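Local coordinates for pyocin S8 (Pseudomonas aeruginosa, PDB 6W0V), which probably cleaves DNA through its HNH-type nuclease domain, the part of the toxin present here, which is bound to its cognate immunity protein, at residues N16-A21 with D25-P30; Q51-V56 with L114-P119; E61-F66 with K72-G77; F81-E86 with D92-H97. The protein carries 1 engineered substitution. All coordinates share one frame; numbering follows the deposited sequence.

Contact 1. Residues N16-A21 with D25-P30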
loop_
_atom_site.group_PDB
_atom_site.type_symbol
_atom_site.label_atom_id
_atom_site.label_comp_id
_atom_site.label_asym_id
_atom_site.label_seq_id
_atom_site.Cartn_x
_atom_site.Cartn_y
_atom_site.Cartn_z
ATOM N N ASN A 16 -7.094 13.262 -6.967
ATOM C CA ASN A 16 -6.069 12.335 -6.433
ATOM C C ASN A 16 -6.151 12.369 -4.914
ATOM O O ASN A 16 -5.506 13.216 -4.267
ATOM C CB ASN A 16 -4.664 12.650 -6.927
ATOM C CG ASN A 16 -3.714 11.501 -6.666
ATOM O OD1 ASN A 16 -3.889 10.742 -5.716
ATOM N ND2 ASN A 16 -2.710 11.364 -7.513
ATOM N N TRP A 17 -6.957 11.467 -4.388
ATOM C CA TRP A 17 -7.346 11.476 -2.966
ATOM C C TRP A 17 -6.095 11.518 -2.088
ATOM O O TRP A 17 -6.019 12.374 -1.199
ATOM C CB TRP A 17 -8.209 10.253 -2.699
ATOM C CG TRP A 17 -8.394 9.978 -1.250
ATOM C CD1 TRP A 17 -8.686 10.869 -0.258
ATOM C CD2 TRP A 17 -8.324 8.687 -0.642
ATOM N NE1 TRP A 17 -8.785 10.214 0.935
ATOM C CE2 TRP A 17 -8.572 8.877 0.732
ATOM C CE3 TRP A 17 -8.064 7.402 -1.127
ATOM C CZ2 TRP A 17 -8.582 7.814 1.625
ATOM C CZ3 TRP A 17 -8.065 6.355 -0.236
ATOM C CH2 TRP A 17 -8.330 6.563 1.119
ATOM N N LEU A 18 -5.134 10.628 -2.330
ATOM C CA LEU A 18 -3.992 10.447 -1.400
ATOM C C LEU A 18 -2.853 11.409 -1.735
ATOM O O LEU A 18 -1.864 11.393 -0.985
ATOM C CB LEU A 18 -3.521 8.997 -1.455
ATOM C CG LEU A 18 -4.511 7.980 -0.905
ATOM C CD1 LEU A 18 -3.842 6.635 -0.742
ATOM C CD2 LEU A 18 -5.098 8.451 0.418
ATOM N N ALA A 19 -2.989 12.250 -2.759
ATOM C CA ALA A 19 -1.992 13.307 -3.052
ATOM C C ALA A 19 -1.692 14.070 -1.756
ATOM O O ALA A 19 -0.507 14.332 -1.489
ATOM C CB ALA A 19 -2.480 14.223 -4.144
ATOM N N GLY A 20 -2.725 14.371 -0.964
ATOM C CA GLY A 20 -2.611 15.158 0.279
ATOM C C GLY A 20 -2.165 14.326 1.473
ATOM O O GLY A 20 -1.901 14.927 2.535
ATOM N N ALA A 21 -2.083 12.998 1.329
ATOM C CA ALA A 21 -1.713 12.071 2.426
ATOM C C ALA A 21 -0.289 12.371 2.897
ATOM O O ALA A 21 0.030 12.047 4.048
ATOM C CB ALA A 21 -1.854 10.633 1.999
ATOM N N ASP A 25 -1.991 17.141 7.906
ATOM C CA ASP A 25 -2.875 16.225 8.673
ATOM C C ASP A 25 -3.332 15.061 7.790
ATOM O O ASP A 25 -4.199 14.310 8.237
ATOM C CB ASP A 25 -4.084 16.974 9.240
ATOM C CG ASP A 25 -4.922 17.678 8.187
ATOM O OD1 ASP A 25 -6.007 18.178 8.548
ATOM O OD2 ASP A 25 -4.475 17.736 7.022
ATOM N N GLY A 26 -2.772 14.896 6.590
ATOM C CA GLY A 26 -3.198 13.817 5.683
ATOM C C GLY A 26 -4.536 14.161 5.072
ATOM O O GLY A 26 -4.854 15.357 4.971
ATOM N N VAL A 27 -5.297 13.160 4.658
ATOM C CA VAL A 27 -6.553 13.422 3.910
ATOM C C VAL A 27 -7.683 12.732 4.642
ATOM O O VAL A 27 -7.505 11.666 5.219
ATOM C CB VAL A 27 -6.463 12.983 2.441
ATOM C CG1 VAL A 27 -5.444 13.831 1.705
ATOM C CG2 VAL A 27 -6.152 11.502 2.297
ATOM N N PRO A 28 -8.890 13.313 4.572
ATOM C CA PRO A 28 -10.039 12.687 5.193
ATOM C C PRO A 28 -10.416 11.436 4.399
ATOM O O PRO A 28 -9.908 11.191 3.307
ATOM C CB PRO A 28 -11.115 13.767 5.105
ATOM C CG PRO A 28 -10.751 14.522 3.842
ATOM C CD PRO A 28 -9.237 14.535 3.828
ATOM N N ILE A 29 -11.282 10.641 4.985
ATOM C CA ILE A 29 -11.840 9.437 4.328
ATOM C C ILE A 29 -12.876 9.930 3.340
ATOM O O ILE A 29 -13.734 10.729 3.685
ATOM C CB ILE A 29 -12.445 8.491 5.372
ATOM C CG1 ILE A 29 -11.433 8.164 6.472
ATOM C CG2 ILE A 29 -13.010 7.249 4.708
ATOM C CD1 ILE A 29 -9.991 8.044 5.989
ATOM N N PRO A 30 -12.806 9.505 2.069
ATOM C CA PRO A 30 -13.795 9.919 1.088
ATOM C C PRO A 30 -15.182 9.491 1.567
ATOM O O PRO A 30 -15.338 8.384 2.062
ATOM C CB PRO A 30 -13.388 9.182 -0.185
ATOM C CG PRO A 30 -11.923 8.883 0.026
ATOM C CD PRO A 30 -11.784 8.615 1.508
#
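Trp17 reaches across to Val27, Pro28 and Pro30, tying the loop 16-21 to strand 27-28, a short outer strand of the three-stranded antiparallel sheet in this colicin/pyocin DNase domain. One polar bond spans the two segments. Trp17 NE1 donates to Pro28 O over 2.8 Å, with an N-H...O angle of 160°. The oxygen sits at the indole edge, near the ring plane, and receives the N-H almost head-on, the C=O...N angle being 171°. The bond satisfies a buried N-H and helps fix the rotation of the ring. Ring contacts hold both indole faces. Pro30 CG makes a CH-pi contact 3.5 Å from the centroid of the five-membered ring, and Pro30 CD lies 3.3 Å from Trp17 CZ2. Leu18 CD2 covers the opposite face, so two aliphatic groups sandwich the indole. With CG anti to the backbone N (chi1 166°), Trp17 can extend to Pro28 O while passing over Pro30, the N-cap residue of helix 31-37. Beyond the contact, Val116, Phe52 and Val56 pack against the same tryptophan. Apolar packing centres on Val27, which points into the loop. Its CG2 is 3.7 Å from Leu18 CD2 and also meets the indole beside NE1. Gly20 has no side chain, which lets Val27 approach its backbone directly: Val27 CG1 stands 3.3 Å from Gly20 C.

Contact 2. Residues Q51-V56 with L114-P119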
loop_
_atom_site.group_PDB
_atom_site.type_symbol
_atom_site.label_atom_id
_atom_site.label_comp_id
_atom_site.label_asym_id
_atom_site.label_seq_id
_atom_site.Cartn_x
_atom_site.Cartn_y
_atom_site.Cartn_z
ATOM N N GLN A 51 -11.632 -3.607 5.083
ATOM C CA GLN A 51 -12.863 -3.237 4.369
ATOM C C GLN A 51 -12.668 -1.847 3.784
ATOM O O GLN A 51 -13.200 -1.567 2.725
ATOM C CB GLN A 51 -14.045 -3.312 5.315
ATOM C CG GLN A 51 -14.309 -4.738 5.751
ATOM C CD GLN A 51 -15.662 -4.855 6.391
ATOM O OE1 GLN A 51 -16.612 -4.208 5.961
ATOM N NE2 GLN A 51 -15.731 -5.658 7.441
ATOM N N PHE A 52 -11.919 -1.014 4.485
ATOM C CA PHE A 52 -11.586 0.350 4.040
ATOM C C PHE A 52 -10.891 0.253 2.685
ATOM O O PHE A 52 -11.345 0.822 1.685
ATOM C CB PHE A 52 -10.719 0.988 5.114
ATOM C CG PHE A 52 -10.243 2.364 4.790
ATOM C CD1 PHE A 52 -9.188 2.561 3.919
ATOM C CD2 PHE A 52 -10.855 3.458 5.370
ATOM C CE1 PHE A 52 -8.744 3.839 3.650
ATOM C CE2 PHE A 52 -10.409 4.735 5.105
ATOM C CZ PHE A 52 -9.359 4.921 4.240
ATOM N N TRP A 53 -9.809 -0.495 2.657
ATOM C CA TRP A 53 -9.005 -0.553 1.420
ATOM C C TRP A 53 -9.755 -1.326 0.353
ATOM O O TRP A 53 -9.612 -0.966 -0.807
ATOM C CB TRP A 53 -7.637 -1.134 1.700
ATOM C CG TRP A 53 -6.820 -0.154 2.463
ATOM C CD1 TRP A 53 -6.321 -0.310 3.715
ATOM C CD2 TRP A 53 -6.482 1.178 2.056
ATOM N NE1 TRP A 53 -5.652 0.812 4.095
ATOM C CE2 TRP A 53 -5.729 1.744 3.099
ATOM C CE3 TRP A 53 -6.692 1.931 0.900
ATOM C CZ2 TRP A 53 -5.188 3.023 3.017
ATOM C CZ3 TRP A 53 -6.169 3.199 0.825
ATOM C CH2 TRP A 53 -5.431 3.738 1.873
ATOM N N VAL A 54 -10.525 -2.334 0.731
ATOM C CA VAL A 54 -11.382 -3.050 -0.245
ATOM C C VAL A 54 -12.338 -2.041 -0.862
ATOM O O VAL A 54 -12.531 -2.057 -2.065
ATOM C CB VAL A 54 -12.123 -4.223 0.401
ATOM C CG1 VAL A 54 -13.265 -4.723 -0.460
ATOM C CG2 VAL A 54 -11.157 -5.340 0.729
ATOM N N ALA A 55 -12.932 -1.183 -0.049
ATOM C CA ALA A 55 -13.896 -0.185 -0.537
ATOM C C ALA A 55 -13.170 0.762 -1.486
ATOM O O ALA A 55 -13.736 1.111 -2.511
ATOM C CB ALA A 55 -14.513 0.534 0.626
ATOM N N VAL A 56 -11.951 1.160 -1.131
ATOM C CA VAL A 56 -11.152 2.078 -1.980
ATOM C C VAL A 56 -10.930 1.369 -3.311
ATOM O O VAL A 56 -11.196 1.977 -4.356
ATOM C CB VAL A 56 -9.826 2.468 -1.314
ATOM C CG1 VAL A 56 -8.930 3.216 -2.283
ATOM C CG2 VAL A 56 -10.052 3.288 -0.062
ATOM N N LEU A 114 -10.606 9.754 11.222
ATOM C CA LEU A 114 -9.545 9.087 10.439
ATOM C C LEU A 114 -9.006 10.044 9.395
ATOM O O LEU A 114 -9.779 10.755 8.753
ATOM C CB LEU A 114 -10.090 7.831 9.775
ATOM C CG LEU A 114 -10.777 6.864 10.732
ATOM C CD1 LEU A 114 -11.285 5.663 9.964
ATOM C CD2 LEU A 114 -9.843 6.441 11.856
ATOM N N ARG A 115 -7.701 9.978 9.222
ATOM C CA ARG A 115 -7.013 10.644 8.108
ATOM C C ARG A 115 -6.120 9.605 7.481
ATOM O O ARG A 115 -5.511 8.841 8.219
ATOM C CB ARG A 115 -6.143 11.789 8.609
ATOM C CG ARG A 115 -6.923 12.841 9.362
ATOM C CD ARG A 115 -7.967 13.422 8.468
ATOM N NE ARG A 115 -7.437 14.378 7.516
ATOM C CZ ARG A 115 -8.147 15.413 7.087
ATOM N NH1 ARG A 115 -7.651 16.253 6.197
ATOM N NH2 ARG A 115 -9.364 15.608 7.559
ATOM N N VAL A 116 -6.014 9.607 6.172
ATOM C CA VAL A 116 -4.982 8.755 5.548
ATOM C C VAL A 116 -3.726 9.604 5.407
ATOM O O VAL A 116 -3.811 10.764 4.999
ATOM C CB VAL A 116 -5.475 8.131 4.247
ATOM C CG1 VAL A 116 -4.364 7.324 3.597
ATOM C CG2 VAL A 116 -6.687 7.271 4.526
ATOM N N MET A 117 -2.615 9.026 5.827
ATOM C CA MET A 117 -1.320 9.718 5.878
ATOM C C MET A 117 -0.281 8.775 5.312
ATOM O O MET A 117 -0.421 7.566 5.462
ATOM C CB MET A 117 -0.937 10.037 7.318
ATOM C CG MET A 117 -1.928 10.918 7.994
ATOM S SD MET A 117 -1.271 11.317 9.587
ATOM C CE MET A 117 -2.187 12.814 9.941
ATOM N N THR A 118 0.754 9.329 4.725
ATOM C CA THR A 118 1.962 8.537 4.465
ATOM C C THR A 118 2.639 8.306 5.802
ATOM O O THR A 118 2.450 9.078 6.739
ATOM C CB THR A 118 2.875 9.276 3.502
ATOM O OG1 THR A 118 3.251 10.479 4.175
ATOM C CG2 THR A 118 2.187 9.544 2.184
ATOM N N PRO A 119 3.444 7.239 5.926
ATOM C CA PRO A 119 4.227 7.015 7.136
ATOM C C PRO A 119 5.038 8.253 7.514
ATOM O O PRO A 119 5.131 8.555 8.679
ATOM C CB PRO A 119 5.130 5.858 6.723
ATOM C CG PRO A 119 4.265 5.076 5.772
ATOM C CD PRO A 119 3.555 6.137 4.964
#
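Two residues beyond Val116, whose methyls meet Phe52 and Trp53, Thr118 OG1 is gripped by two groups: the carboxylate oxygen Glu86 OE2 and the backbone N of Met121. Thr118 is the N-cap of helix 119-122, at the junction with strand 114-117. The contact itself is apolar, the packing of helix 45-57 on one face of the antiparallel sheet. Val116 points at the helix and divides its branches between two aromatic rings. Its CG2 comes 3.6 Å from Phe52 CZ and 4.1 Å from Phe52 CE1, touching the far end of that ring obliquely. Its CG1 meets Trp53 CH2 at 4.1 Å, near the indole plane and at its edge. The first torsion of Val116 (chi1 177°) turns CG1 anti to the backbone N and CG2 beside it, which aims CG1 at Trp53 and CG2 at Phe52. Neighbours on the helix, Phe52 and Trp53 also pack on each other: Phe52 CD1 lies over the centre of the indole face, 3.5 Å above the plane. Ile96 of strand 95-98 touches both rings, and Leu37 of helix 31-37 backs Phe52. All three touching residues are buried and join through carbon alone, which implies that shape fit and exclusion of water, rather than directional bonding, set helix against sheet.

Contact 3. Residues E61-F66 with K72-G77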
loop_
_atom_site.group_PDB
_atom_site.type_symbol
_atom_site.label_atom_id
_atom_site.label_comp_id
_atom_site.label_asym_id
_atom_site.label_seq_id
_atom_site.Cartn_x
_atom_site.Cartn_y
_atom_site.Cartn_z
ATOM N N GLU A 61 -13.093 5.663 -9.106
ATOM C CA GLU A 61 -12.543 7.043 -9.121
ATOM C C GLU A 61 -11.441 7.202 -8.071
ATOM O O GLU A 61 -10.656 8.155 -8.185
ATOM C CB GLU A 61 -13.671 8.057 -8.927
ATOM C CG GLU A 61 -14.555 8.171 -10.155
ATOM C CD GLU A 61 -13.775 8.313 -11.451
ATOM O OE1 GLU A 61 -14.098 7.600 -12.420
ATOM O OE2 GLU A 61 -12.827 9.121 -11.474
ATOM N N LEU A 62 -11.364 6.318 -7.081
ATOM C CA LEU A 62 -10.230 6.344 -6.129
ATOM C C LEU A 62 -9.162 5.361 -6.588
ATOM O O LEU A 62 -7.979 5.716 -6.530
ATOM C CB LEU A 62 -10.722 5.980 -4.732
ATOM C CG LEU A 62 -11.689 6.985 -4.123
ATOM C CD1 LEU A 62 -12.241 6.444 -2.818
ATOM C CD2 LEU A 62 -11.011 8.323 -3.898
ATOM N N VAL A 63 -9.565 4.162 -6.995
ATOM C CA VAL A 63 -8.586 3.070 -7.243
ATOM C C VAL A 63 -7.757 3.438 -8.475
ATOM O O VAL A 63 -6.616 2.979 -8.559
ATOM C CB VAL A 63 -9.245 1.686 -7.379
ATOM C CG1 VAL A 63 -9.933 1.491 -8.720
ATOM C CG2 VAL A 63 -8.221 0.589 -7.140
ATOM N N LYS A 64 -8.297 4.265 -9.371
ATOM C CA LYS A 64 -7.580 4.645 -10.614
ATOM C C LYS A 64 -6.259 5.338 -10.259
ATOM O O LYS A 64 -5.376 5.357 -11.111
ATOM C CB LYS A 64 -8.454 5.520 -11.512
ATOM C CG LYS A 64 -8.665 6.945 -11.035
ATOM C CD LYS A 64 -9.546 7.733 -11.970
ATOM C CE LYS A 64 -9.761 9.159 -11.517
ATOM N NZ LYS A 64 -10.715 9.864 -12.401
ATOM N N TYR A 65 -6.112 5.865 -9.042
ATOM C CA TYR A 65 -4.888 6.582 -8.601
ATOM C C TYR A 65 -3.877 5.603 -8.014
ATOM O O TYR A 65 -2.850 6.054 -7.494
ATOM C CB TYR A 65 -5.243 7.678 -7.601
ATOM C CG TYR A 65 -5.958 8.822 -8.259
ATOM C CD1 TYR A 65 -5.253 9.756 -8.998
ATOM C CD2 TYR A 65 -7.336 8.933 -8.205
ATOM C CE1 TYR A 65 -5.896 10.804 -9.629
ATOM C CE2 TYR A 65 -7.996 9.975 -8.833
ATOM C CZ TYR A 65 -7.273 10.911 -9.550
ATOM O OH TYR A 65 -7.918 11.937 -10.171
ATOM N N PHE A 66 -4.183 4.310 -8.079
ATOM C CA PHE A 66 -3.306 3.225 -7.594
ATOM C C PHE A 66 -2.967 2.347 -8.776
ATOM O O PHE A 66 -3.824 2.118 -9.663
ATOM C CB PHE A 66 -3.975 2.378 -6.516
ATOM C CG PHE A 66 -4.358 3.180 -5.308
ATOM C CD1 PHE A 66 -5.554 3.874 -5.301
ATOM C CD2 PHE A 66 -3.512 3.283 -4.220
ATOM C CE1 PHE A 66 -5.920 4.629 -4.199
ATOM C CE2 PHE A 66 -3.885 4.031 -3.113
ATOM C CZ PHE A 66 -5.080 4.710 -3.118
ATOM N N LYS A 72 -4.385 -4.417 -6.352
ATOM C CA LYS A 72 -4.550 -5.854 -6.077
ATOM C C LYS A 72 -4.542 -6.058 -4.569
ATOM O O LYS A 72 -5.433 -6.732 -4.054
ATOM C CB LYS A 72 -3.414 -6.668 -6.686
ATOM C CG LYS A 72 -3.501 -8.155 -6.389
ATOM C CD LYS A 72 -4.652 -8.818 -7.079
ATOM C CE LYS A 72 -4.751 -10.292 -6.757
ATOM N NZ LYS A 72 -5.875 -10.931 -7.481
ATOM N N GLY A 73 -3.557 -5.475 -3.902
ATOM C CA GLY A 73 -3.452 -5.602 -2.440
ATOM C C GLY A 73 -4.689 -5.041 -1.793
ATOM O O GLY A 73 -5.213 -5.674 -0.870
ATOM N N MET A 74 -5.138 -3.890 -2.268
ATOM C CA MET A 74 -6.319 -3.231 -1.673
ATOM C C MET A 74 -7.545 -4.116 -1.841
ATOM O O MET A 74 -8.352 -4.162 -0.939
ATOM C CB MET A 74 -6.553 -1.868 -2.304
ATOM C CG MET A 74 -5.546 -0.876 -1.846
ATOM S SD MET A 74 -6.097 0.839 -2.048
ATOM C CE MET A 74 -7.125 0.732 -3.513
ATOM N N ARG A 75 -7.676 -4.844 -2.935
ATOM C CA ARG A 75 -8.828 -5.753 -3.120
ATOM C C ARG A 75 -8.764 -6.872 -2.079
ATOM O O ARG A 75 -9.816 -7.446 -1.779
ATOM C CB ARG A 75 -8.859 -6.293 -4.544
ATOM C CG ARG A 75 -9.311 -5.242 -5.539
ATOM C CD ARG A 75 -9.603 -5.852 -6.890
ATOM N NE ARG A 75 -8.424 -6.415 -7.538
ATOM C CZ ARG A 75 -7.532 -5.717 -8.233
ATOM N NH1 ARG A 75 -6.519 -6.344 -8.805
ATOM N NH2 ARG A 75 -7.645 -4.406 -8.361
ATOM N N ASP A 76 -7.578 -7.133 -1.537
ATOM C CA ASP A 76 -7.355 -8.125 -0.456
ATOM C C ASP A 76 -7.444 -7.432 0.897
ATOM O O ASP A 76 -7.219 -8.112 1.904
ATOM C CB ASP A 76 -5.980 -8.780 -0.562
ATOM C CG ASP A 76 -5.821 -9.694 -1.750
ATOM O OD1 ASP A 76 -6.852 -10.145 -2.279
ATOM O OD2 ASP A 76 -4.659 -9.926 -2.135
ATOM N N GLY A 77 -7.723 -6.133 0.898
ATOM C CA GLY A 77 -7.836 -5.337 2.129
ATOM C C GLY A 77 -6.482 -4.904 2.636
ATOM O O GLY A 77 -6.388 -4.459 3.766
#
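Met74 lays its whole thioether end across one face of the Phe66 ring, with sulfur and methyl both over the ring. SD stands 4.0 Å from the Phe66 centroid, only 10° off the ring normal, a Met-aromatic contact. CE follows at 4.1 Å from the same centroid as a CH-pi contact, so the SD-CE bond runs nearly flat over the ring, with CE nearest CD1 and SD nearest CE2. This posture needs a bend at the end of the chain: chi3 is -32°, well away from the usual staggered values, and it turns the methyl toward Val63. There CE meets Val63 CG2 at 3.8 Å, a methyl placed within reach because CG2 is anti to the backbone N. The contact thus joins helix 68-75, through one side chain, to Val63 of helix 60-63 and to Phe66, these two being linked by a type I beta turn. That turn is closed by Phe66 N bonding to Val63 O over 2.8 Å and brings both Met74 partners to the same side. On the other segment, Gly77 ends the helix in a Schellman motif, its N bonding to Met74 O over 2.8 Å. Trp53, Val56 and Ala57 of helix 45-57 also touch Met74, while Asp76 reaches away to bond Ser23 and Phe24 of the immunity protein. The touching atoms are carbon and sulfur, so the contact probably holds by dispersion, to which the polarisable sulfur over the ring would add.

Contact 4. Residues F81-E86 with D92-H97. Engineered in segment 92-97: Ala95 (natural residue Glu).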
loop_
_atom_site.group_PDB
_atom_site.type_symbol
_atom_site.label_atom_id
_atom_site.label_comp_id
_atom_site.label_asym_id
_atom_site.label_seq_id
_atom_site.Cartn_x
_atom_site.Cartn_y
_atom_site.Cartn_z
ATOM N N PHE A 81 1.060 0.470 -0.493
ATOM C CA PHE A 81 2.367 1.088 -0.258
ATOM C C PHE A 81 2.305 2.525 -0.721
ATOM O O PHE A 81 1.687 2.820 -1.760
ATOM C CB PHE A 81 3.426 0.356 -1.061
ATOM C CG PHE A 81 3.819 -0.947 -0.444
ATOM C CD1 PHE A 81 3.031 -2.069 -0.601
ATOM C CD2 PHE A 81 4.957 -1.032 0.337
ATOM C CE1 PHE A 81 3.394 -3.266 -0.011
ATOM C CE2 PHE A 81 5.315 -2.231 0.927
ATOM C CZ PHE A 81 4.527 -3.342 0.758
ATOM N N THR A 82 2.976 3.382 0.019
ATOM C CA THR A 82 3.204 4.769 -0.407
ATOM C C THR A 82 4.402 4.745 -1.325
ATOM O O THR A 82 5.183 3.790 -1.316
ATOM C CB THR A 82 3.478 5.707 0.765
ATOM O OG1 THR A 82 4.764 5.436 1.301
ATOM C CG2 THR A 82 2.460 5.548 1.864
ATOM N N PRO A 83 4.610 5.828 -2.086
ATOM C CA PRO A 83 5.886 6.005 -2.754
ATOM C C PRO A 83 6.967 5.903 -1.681
ATOM O O PRO A 83 6.758 6.270 -0.534
ATOM C CB PRO A 83 5.804 7.395 -3.378
ATOM C CG PRO A 83 4.320 7.621 -3.530
ATOM C CD PRO A 83 3.681 6.938 -2.336
ATOM N N LYS A 84 8.118 5.403 -2.085
ATOM C CA LYS A 84 9.262 5.213 -1.178
ATOM C C LYS A 84 9.553 6.510 -0.425
ATOM O O LYS A 84 9.850 6.430 0.767
ATOM C CB LYS A 84 10.476 4.782 -1.990
ATOM C CG LYS A 84 11.725 4.637 -1.153
ATOM C CD LYS A 84 12.870 4.088 -1.913
ATOM C CE LYS A 84 14.123 4.114 -1.078
ATOM N NZ LYS A 84 15.100 3.140 -1.600
ATOM N N ALA A 85 9.454 7.656 -1.096
ATOM C CA ALA A 85 9.816 8.983 -0.549
ATOM C C ALA A 85 8.946 9.270 0.676
ATOM O O ALA A 85 9.352 10.085 1.516
ATOM C CB ALA A 85 9.637 10.048 -1.599
ATOM N N GLU A 86 7.790 8.614 0.758
ATOM C CA GLU A 86 6.774 8.891 1.797
ATOM C C GLU A 86 6.816 7.796 2.858
ATOM O O GLU A 86 6.064 7.883 3.820
ATOM C CB GLU A 86 5.411 9.014 1.129
ATOM C CG GLU A 86 5.213 10.351 0.455
ATOM C CD GLU A 86 5.534 11.533 1.352
ATOM O OE1 GLU A 86 6.255 12.423 0.881
ATOM O OE2 GLU A 86 5.063 11.556 2.531
ATOM N N ASP A 92 5.652 1.638 5.470
ATOM C CA ASP A 92 5.702 1.882 4.011
ATOM C C ASP A 92 4.304 1.892 3.403
ATOM O O ASP A 92 4.193 2.056 2.186
ATOM C CB ASP A 92 6.555 0.810 3.341
ATOM C CG ASP A 92 6.191 -0.600 3.761
ATOM O OD1 ASP A 92 5.089 -0.781 4.302
ATOM O OD2 ASP A 92 7.020 -1.497 3.554
ATOM N N LYS A 93 3.272 1.746 4.226
ATOM C CA LYS A 93 1.873 1.692 3.764
ATOM C C LYS A 93 1.208 3.013 4.097
ATOM O O LYS A 93 1.571 3.630 5.114
ATOM C CB LYS A 93 1.052 0.644 4.508
ATOM C CG LYS A 93 1.692 -0.712 4.653
ATOM C CD LYS A 93 2.015 -1.290 3.314
ATOM C CE LYS A 93 2.372 -2.751 3.431
ATOM N NZ LYS A 93 3.506 -2.957 4.363
ATOM N N TYR A 94 0.220 3.387 3.312
ATOM C CA TYR A 94 -0.711 4.455 3.715
ATOM C C TYR A 94 -1.282 4.078 5.069
ATOM O O TYR A 94 -1.735 2.951 5.249
ATOM C CB TYR A 94 -1.783 4.658 2.662
ATOM C CG TYR A 94 -1.243 5.454 1.519
ATOM C CD1 TYR A 94 -1.013 6.808 1.659
ATOM C CD2 TYR A 94 -0.873 4.836 0.341
ATOM C CE1 TYR A 94 -0.492 7.556 0.624
ATOM C CE2 TYR A 94 -0.357 5.569 -0.706
ATOM C CZ TYR A 94 -0.163 6.928 -0.562
ATOM O OH TYR A 94 0.347 7.664 -1.579
ATOM N N ALA A 95 -1.153 5.004 6.000
ATOM C CA ALA A 95 -1.600 4.820 7.387
ATOM C C ALA A 95 -2.985 5.436 7.498
ATOM O O ALA A 95 -3.224 6.494 6.921
ATOM C CB ALA A 95 -0.624 5.451 8.330
ATOM N N ILE A 96 -3.884 4.733 8.161
ATOM C CA ILE A 96 -5.159 5.345 8.591
ATOM C C ILE A 96 -4.911 5.853 10.002
ATOM O O ILE A 96 -4.700 5.023 10.882
ATOM C CB ILE A 96 -6.299 4.331 8.512
ATOM C CG1 ILE A 96 -6.437 3.759 7.102
ATOM C CG2 ILE A 96 -7.578 4.973 9.004
ATOM C CD1 ILE A 96 -7.327 2.555 7.028
ATOM N N HIS A 97 -4.846 7.168 10.149
ATOM C CA HIS A 97 -4.457 7.842 11.403
ATOM C C HIS A 97 -5.724 8.215 12.153
ATOM O O HIS A 97 -6.655 8.729 11.530
ATOM C CB HIS A 97 -3.615 9.075 11.108
ATOM C CG HIS A 97 -3.321 9.859 12.332
ATOM N ND1 HIS A 97 -2.566 9.337 13.365
ATOM C CD2 HIS A 97 -3.681 11.106 12.698
ATOM C CE1 HIS A 97 -2.461 10.243 14.313
ATOM N NE2 HIS A 97 -3.139 11.332 13.930
#
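Phe81 and Lys93 form a single beta bridge where the loop 81-86 passes the approach to strand 95-98, in a largely buried contact that mixes one backbone bond with ring packing. Thr82 N donates to Asp92 O over 2.8 Å, at an N-H...O angle of 161°, and Phe81 CA adds a C-H...O contact to the same oxygen. On one side of this bond Lys93 bends at chi2 and chi4, bringing CE over the Phe81 face, 3.8 Å from the ring centroid. Its NZ is 4.3 Å from that centroid, an off-centre cation-pi contact, and forms a salt bridge to Asp92 OD1 over 2.7 Å. A second anion, Asp31 of the immunity protein, also pairs with NZ, and Phe51 of that protein stacks on Phe81. Strand 95-98, with strand 114-117 and helix 119-122, is consistent with the ββα-metal (His-Me finger) core of HNH nucleases. Ala95 is an engineered replacement for the natural Glu, probably the glutamate required for DNase activity. On the other side of the bridge, Thr82 CG2 sits over the centre of the Tyr94 ring, 3.5 Å from the centroid and only 3° off its normal. Thr82 OG1 meanwhile turns back to donate to Pro83 O, which Glu86 N reaches from the opposite face of the carbonyl plane. Pro83 CD lies 3.5 Å from Tyr94 OH.

Contact 2 lies at the centre of the chain and touches the other three, its centre about 9 Å from that of contact 1 and about 10 Å from those of contacts 3 and 4. The sheet joins three of them: Val27 O of contact 1 lies 2.7 Å from Val116 N, and Arg115 O lies 2.6 Å from His97 N of contact 4. Contact 3 packs tightly on contact 2 through Met74 SD, 3.2 Å from Trp53 CE3, and meets contact 1 through Leu18 against Phe66. Contacts 2 and 4 probably supply the two strands of the HNH ββα unit, which holds Ala95. Contacts 3 and 4 also face the immunity protein; contacts 1 and 2 do not.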